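Local coordinates for protein Lys-gingipain W83 (Porphyromonas gingivalis, PDB 6I9A) that cleaves proteins after lysine residues as a secreted cysteine protease and may act as a virulence factor in periodontal disease, at residues A[407-411]-A[422-428]; A[430-436]-A[448-453]. All coordinates share one frame; numbering follows the deposited sequence. Where two conformers were deposited one is given.

Interaction 1: residues A[407-411]-A[422-428]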
loop_
_atom_site.group_PDB
_atom_site.type_symbol
_atom_site.label_atom_id
_atom_site.label_comp_id
_atom_site.label_asym_id
_atom_site.label_seq_id
_atom_site.Cartn_x
_atom_site.Cartn_y
_atom_site.Cartn_z
ATOM N N VAL A 407 -0.853 -21.593 -9.035
ATOM C CA VAL A 407 -0.378 -21.207 -10.354
ATOM C C VAL A 407 -1.510 -20.464 -11.059
ATOM O O VAL A 407 -2.621 -20.992 -11.147
ATOM C CB VAL A 407 0.050 -22.446 -11.186
ATOM C CG1 VAL A 407 0.428 -22.053 -12.633
ATOM C CG2 VAL A 407 1.175 -23.233 -10.485
ATOM N N LEU A 408 -1.249 -19.247 -11.513
ATOM C CA LEU A 408 -2.262 -18.449 -12.185
ATOM C C LEU A 408 -2.393 -18.914 -13.626
ATOM O O LEU A 408 -1.401 -18.928 -14.362
ATOM C CB LEU A 408 -1.840 -16.986 -12.112
ATOM C CG LEU A 408 -2.766 -15.988 -12.758
ATOM C CD1 LEU A 408 -4.200 -16.062 -12.192
ATOM C CD2 LEU A 408 -2.219 -14.587 -12.566
ATOM N N TYR A 409 -3.648 -19.140 -14.072
ATOM C CA TYR A 409 -3.884 -19.594 -15.455
ATOM C C TYR A 409 -4.483 -18.495 -16.309
ATOM O O TYR A 409 -4.279 -18.484 -17.526
ATOM C CB TYR A 409 -4.865 -20.803 -15.460
ATOM C CG TYR A 409 -4.274 -22.140 -15.050
ATOM C CD1 TYR A 409 -3.709 -22.330 -13.784
ATOM C CD2 TYR A 409 -4.392 -23.254 -15.884
ATOM C CE1 TYR A 409 -3.242 -23.578 -13.379
ATOM C CE2 TYR A 409 -3.974 -24.507 -15.467
ATOM C CZ TYR A 409 -3.378 -24.658 -14.231
ATOM O OH TYR A 409 -2.904 -25.888 -13.839
ATOM N N GLY A 410 -5.265 -17.564 -15.743
ATOM C CA GLY A 410 -5.871 -16.546 -16.575
ATOM C C GLY A 410 -6.518 -15.466 -15.751
ATOM O O GLY A 410 -6.882 -15.693 -14.595
ATOM N N THR A 411 -6.677 -14.300 -16.359
ATOM C CA THR A 411 -7.317 -13.148 -15.708
ATOM C C THR A 411 -8.183 -12.384 -16.681
ATOM O O THR A 411 -7.937 -12.402 -17.904
ATOM C CB THR A 411 -6.277 -12.173 -15.112
ATOM O OG1 THR A 411 -5.558 -11.506 -16.151
ATOM C CG2 THR A 411 -5.295 -12.832 -14.166
ATOM N N VAL A 422 -11.967 -13.807 -19.419
ATOM C CA VAL A 422 -10.764 -14.281 -18.742
ATOM C C VAL A 422 -9.840 -14.913 -19.766
ATOM O O VAL A 422 -10.160 -15.988 -20.324
ATOM C CB VAL A 422 -11.127 -15.272 -17.618
ATOM C CG1 VAL A 422 -9.858 -15.783 -16.903
ATOM C CG2 VAL A 422 -12.078 -14.634 -16.607
ATOM N N SER A 423 -8.742 -14.264 -20.042
ATOM C CA SER A 423 -7.766 -14.702 -21.056
ATOM C C SER A 423 -6.858 -15.721 -20.413
ATOM O O SER A 423 -6.153 -15.436 -19.424
ATOM C CB SER A 423 -6.976 -13.499 -21.581
ATOM O OG SER A 423 -6.301 -12.830 -20.519
ATOM N N MET A 424 -6.834 -16.928 -20.992
ATOM C CA MET A 424 -6.083 -18.030 -20.420
ATOM C C MET A 424 -4.682 -18.077 -20.955
ATOM O O MET A 424 -4.436 -18.565 -22.063
ATOM C CB MET A 424 -6.809 -19.365 -20.685
ATOM C CG MET A 424 -8.213 -19.390 -20.153
ATOM S SD MET A 424 -8.316 -19.144 -18.357
ATOM C CE MET A 424 -7.548 -20.633 -17.814
ATOM N N THR A 425 -3.720 -17.546 -20.196
ATOM C CA THR A 425 -2.311 -17.577 -20.573
ATOM C C THR A 425 -1.759 -18.985 -20.408
ATOM O O THR A 425 -0.784 -19.363 -21.069
ATOM C CB THR A 425 -1.540 -16.525 -19.789
ATOM O OG1 THR A 425 -1.789 -16.706 -18.390
ATOM C CG2 THR A 425 -1.903 -15.112 -20.253
ATOM N N LYS A 426 -2.387 -19.782 -19.543
ATOM C CA LYS A 426 -2.159 -21.215 -19.401
ATOM C C LYS A 426 -3.513 -21.853 -19.578
ATOM O O LYS A 426 -4.424 -21.602 -18.795
ATOM C CB LYS A 426 -1.539 -21.557 -18.038
ATOM C CG LYS A 426 -1.273 -23.064 -17.884
ATOM C CD LYS A 426 -0.656 -23.360 -16.481
ATOM C CE LYS A 426 -0.521 -24.849 -16.213
ATOM N NZ LYS A 426 0.338 -25.520 -17.207
ATOM N N GLN A 427 -3.676 -22.686 -20.627
ATOM C CA GLN A 427 -4.983 -23.292 -20.819
ATOM C C GLN A 427 -5.187 -24.454 -19.859
ATOM O O GLN A 427 -4.235 -25.014 -19.312
ATOM C CB GLN A 427 -5.198 -23.732 -22.288
ATOM C CG GLN A 427 -5.190 -22.547 -23.253
ATOM C CD GLN A 427 -5.611 -22.948 -24.634
ATOM O OE1 GLN A 427 -5.961 -24.121 -24.899
ATOM N NE2 GLN A 427 -5.628 -21.979 -25.511
ATOM N N ILE A 428 -6.482 -24.769 -19.597
ATOM C CA ILE A 428 -6.828 -25.911 -18.748
ATOM C C ILE A 428 -6.785 -27.173 -19.603
ATOM O O ILE A 428 -7.529 -27.304 -20.577
ATOM C CB ILE A 428 -8.214 -25.691 -18.113
ATOM C CG1 ILE A 428 -8.134 -24.488 -17.143
ATOM C CG2 ILE A 428 -8.723 -26.944 -17.389
ATOM C CD1 ILE A 428 -9.473 -24.115 -16.466
HETATM O O HOH W 1 -0.454 -18.441 -16.876
HETATM O O HOH W 2 -4.399 -12.982 -18.244
#

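Interaction 2: residues A[430-436]-A[448-453]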
loop_
_atom_site.group_PDB
_atom_site.type_symbol
_atom_site.label_atom_id
_atom_site.label_comp_id
_atom_site.label_asym_id
_atom_site.label_seq_id
_atom_site.Cartn_x
_atom_site.Cartn_y
_atom_site.Cartn_z
ATOM N N GLU A 430 -6.073 -30.347 -17.846
ATOM C CA GLU A 430 -6.123 -31.440 -16.879
ATOM C C GLU A 430 -7.333 -31.301 -15.976
ATOM O O GLU A 430 -7.758 -30.163 -15.649
ATOM C CB GLU A 430 -4.863 -31.424 -15.987
ATOM C CG GLU A 430 -3.503 -31.442 -16.670
ATOM C CD GLU A 430 -3.261 -32.634 -17.575
ATOM O OE1 GLU A 430 -3.641 -33.765 -17.191
ATOM O OE2 GLU A 430 -2.693 -32.435 -18.673
ATOM N N ASN A 431 -7.851 -32.437 -15.499
ATOM C CA ASN A 431 -8.958 -32.410 -14.555
ATOM C C ASN A 431 -8.481 -31.900 -13.192
ATOM O O ASN A 431 -7.306 -31.965 -12.875
ATOM C CB ASN A 431 -9.565 -33.817 -14.422
ATOM C CG ASN A 431 -10.200 -34.314 -15.692
ATOM O OD1 ASN A 431 -10.567 -33.542 -16.595
ATOM N ND2 ASN A 431 -10.361 -35.633 -15.780
ATOM N N GLY A 432 -9.375 -31.266 -12.446
ATOM C CA GLY A 432 -9.040 -30.769 -11.125
ATOM C C GLY A 432 -10.034 -29.745 -10.642
ATOM O O GLY A 432 -10.980 -29.422 -11.361
ATOM N N ASN A 433 -9.809 -29.271 -9.413
ATOM C CA ASN A 433 -10.636 -28.238 -8.799
ATOM C C ASN A 433 -9.927 -26.903 -9.009
ATOM O O ASN A 433 -8.877 -26.686 -8.398
ATOM C CB ASN A 433 -10.880 -28.543 -7.306
ATOM C CG ASN A 433 -12.263 -28.145 -6.838
ATOM O OD1 ASN A 433 -13.071 -27.585 -7.588
ATOM N ND2 ASN A 433 -12.577 -28.443 -5.590
ATOM N N TYR A 434 -10.474 -26.040 -9.888
ATOM C CA TYR A 434 -9.820 -24.760 -10.169
ATOM C C TYR A 434 -10.351 -23.643 -9.306
ATOM O O TYR A 434 -11.557 -23.550 -9.121
ATOM C CB TYR A 434 -9.995 -24.429 -11.665
ATOM C CG TYR A 434 -9.139 -25.352 -12.517
ATOM C CD1 TYR A 434 -9.532 -26.667 -12.776
ATOM C CD2 TYR A 434 -7.910 -24.932 -13.009
ATOM C CE1 TYR A 434 -8.725 -27.533 -13.514
ATOM C CE2 TYR A 434 -7.098 -25.789 -13.754
ATOM C CZ TYR A 434 -7.495 -27.098 -13.961
ATOM O OH TYR A 434 -6.657 -27.933 -14.670
ATOM N N ASP A 435 -9.450 -22.813 -8.797
ATOM C CA ASP A 435 -9.856 -21.687 -7.966
ATOM C C ASP A 435 -10.273 -20.520 -8.857
ATOM O O ASP A 435 -9.609 -20.240 -9.847
ATOM C CB ASP A 435 -8.668 -21.286 -7.047
ATOM C CG ASP A 435 -8.252 -22.444 -6.150
ATOM O OD1 ASP A 435 -7.103 -22.947 -6.300
ATOM O OD2 ASP A 435 -9.094 -22.907 -5.360
ATOM N N VAL A 436 -11.312 -19.835 -8.442
ATOM C CA VAL A 436 -11.805 -18.645 -9.114
ATOM C C VAL A 436 -11.917 -17.592 -8.065
ATOM O O VAL A 436 -12.640 -17.763 -7.091
ATOM C CB VAL A 436 -13.157 -18.855 -9.826
ATOM C CG1 VAL A 436 -13.597 -17.580 -10.545
ATOM C CG2 VAL A 436 -13.080 -20.028 -10.803
ATOM N N LYS A 448 -13.980 -18.968 -4.806
ATOM C CA LYS A 448 -14.799 -20.138 -5.152
ATOM C C LYS A 448 -13.967 -21.122 -5.958
ATOM O O LYS A 448 -12.774 -20.875 -6.209
ATOM C CB LYS A 448 -16.043 -19.681 -5.953
ATOM C CG LYS A 448 -17.010 -18.811 -5.160
ATOM C CD LYS A 448 -17.734 -19.611 -4.024
ATOM C CE LYS A 448 -18.559 -18.703 -3.145
ATOM N NZ LYS A 448 -19.385 -19.499 -2.194
ATOM N N GLN A 449 -14.577 -22.256 -6.307
ATOM C CA GLN A 449 -13.901 -23.257 -7.116
ATOM C C GLN A 449 -14.857 -23.773 -8.153
ATOM O O GLN A 449 -16.085 -23.727 -7.989
ATOM C CB GLN A 449 -13.360 -24.432 -6.256
ATOM C CG GLN A 449 -12.211 -24.056 -5.331
ATOM C CD GLN A 449 -11.628 -25.265 -4.637
ATOM O OE1 GLN A 449 -12.349 -26.122 -4.107
ATOM N NE2 GLN A 449 -10.310 -25.346 -4.615
ATOM N N ILE A 450 -14.286 -24.191 -9.296
ATOM C CA ILE A 450 -15.056 -24.860 -10.360
ATOM C C ILE A 450 -14.364 -26.189 -10.676
ATOM O O ILE A 450 -13.151 -26.193 -10.933
ATOM C CB ILE A 450 -15.229 -24.017 -11.636
ATOM C CG1 ILE A 450 -15.910 -22.664 -11.322
ATOM C CG2 ILE A 450 -15.997 -24.822 -12.732
ATOM C CD1 ILE A 450 -16.041 -21.775 -12.586
ATOM N N GLN A 451 -15.133 -27.294 -10.654
ATOM C CA GLN A 451 -14.590 -28.621 -10.922
ATOM C C GLN A 451 -14.545 -28.924 -12.412
ATOM O O GLN A 451 -15.544 -28.756 -13.108
ATOM C CB GLN A 451 -15.391 -29.701 -10.161
ATOM C CG GLN A 451 -14.923 -31.140 -10.424
ATOM C CD GLN A 451 -13.464 -31.397 -10.110
ATOM O OE1 GLN A 451 -12.836 -30.726 -9.282
ATOM N NE2 GLN A 451 -12.893 -32.397 -10.758
ATOM N N VAL A 452 -13.362 -29.374 -12.882
ATOM C CA VAL A 452 -13.108 -29.776 -14.266
ATOM C C VAL A 452 -12.863 -31.299 -14.265
ATOM O O VAL A 452 -11.982 -31.775 -13.545
ATOM C CB VAL A 452 -11.918 -28.989 -14.875
ATOM C CG1 VAL A 452 -11.522 -29.560 -16.234
ATOM C CG2 VAL A 452 -12.253 -27.502 -15.003
ATOM N N GLY A 453 -13.646 -32.028 -15.054
ATOM C CA GLY A 453 -13.526 -33.484 -15.160
ATOM C C GLY A 453 -14.108 -34.237 -13.984
ATOM O O GLY A 453 -14.772 -33.648 -13.131
HETATM O O HOH W 3 -10.810 -21.115 -4.237
#

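Interaction 1: residues A[407-411]-A[422-428]
Tyr409, Gly410 and Thr411 meet Val422 to Ile428 in a β-hairpin of the C-terminal immunoglobulin-like domain, where strand 407-413 pairs antiparallel with strand 419-424. The ladder is short. Gly410 and Met424 form a non-hydrogen-bonded pair, and Thr411 and Ser423 the hydrogen-bonded pair beside it, with Ser423 N donating to Thr411 O at 2.9 Å and a weak return bond from Thr411 N. Past Met424 the 422-428 segment leaves the strand and turns so that its backbone NH groups face the Tyr409 carbonyl, which takes over the pairing: Lys426 N reaches Tyr409 O at 3.1 Å, almost straight (172°) and on a lone pair, while the bond from Thr425 N is weak. On the other flank of strand 407-413, Tyr409 and Gly410 both face Ile402, a classic β bulge. Lys426 CG stands anti to the backbone N (chi1 -179°), and its extended chain runs obliquely across the phenol ring. CD sits over the ring centre, 3.7 Å from the Tyr409 centroid, as a CH-π contact, and CE continues to 3.5 Å from Tyr409 CZ, after which the chain bends. The Met424 chain is bent at chi2 and chi3, which brings CE to 3.6 Å from Tyr409 CB while SD lies beside Gly410 CA. Near the bulge, Val422 CG1 packs against Gly410 C at 3.5 Å, and the same side chain touches Val400 and Ile402 of the adjoining strand. Thr425 OG1 is hydrogen-bonded to Tyr41 OH of the catalytic part, so this turn touches the neighbouring domain. Two waters tie the polar fringe together: one links Thr411 OG1 with Ser423 OG, and the other gives a proton to Leu408 O and lies 2.7 Å from Thr425 OG1.

Interaction 2: residues A[430-436]-A[448-453]
Tyr434 and Val452 touch on the face that also carries Val436 and Ile450, in the hairpin formed by strands 432-439 and 446-452, antiparallel partners at the edge of the immunoglobulin-like sheet. The two side chains approach slantwise, with Val452 CG2 3.6 Å from Tyr434 CD1. Further along the same face, Val436 CG2 lies 3.9 Å from Ile450 CD1, their branches crossing rather than running parallel. The tyrosine's far end is fixed within its own segment: Tyr434 OH donates to Glu430 O at 2.7 Å, an oxygen lying in the ring plane at its edge. The other face is polar. Here Asp435 and Gln449 lie side by side and point the same way, their carboxylate and amide planes only 22° apart. Asp435 CG is anti to its carbonyl carbon (chi1 -60°), and the extended Gln449 chain carries NE2 alongside to donate to Asp435 OD2 at 2.8 Å, on the syn side. A water donates to the same OD2 and also to Lys448 O. Between the two faces, paired backbone bonds join Gly432 with Val452, Tyr434 with Ile450 and Val436 with Lys448. The apolar groups thus pack on one face, while on the face of Asp435 and Gln449 a single carboxylate oxygen receives two donors, which would be expected to favour the charged form of Asp435.

Interactions 1 and 2 are successive hairpins of one antiparallel sheet in the immunoglobulin-like domain, their centres about 12 Å apart. Strand 399-404 lies between them, hydrogen-bonded to 407-413 on one flank and 432-439 on the other. Their side chains meet directly: the Tyr409 and Tyr434 rings pack edge-to-face, with Tyr409 CE2 3.8 Å from Tyr434 CE2. Ile428, on the way from one hairpin to the next, sets CG2 3.6 Å from Tyr434 OH and 4.0 Å from Val452 CG1. The centres of interactions 1 and 2 are about 26 and 31 Å from the centre of the chain, away from the catalytic Cys249, the inhibitor pocket and the metal sites.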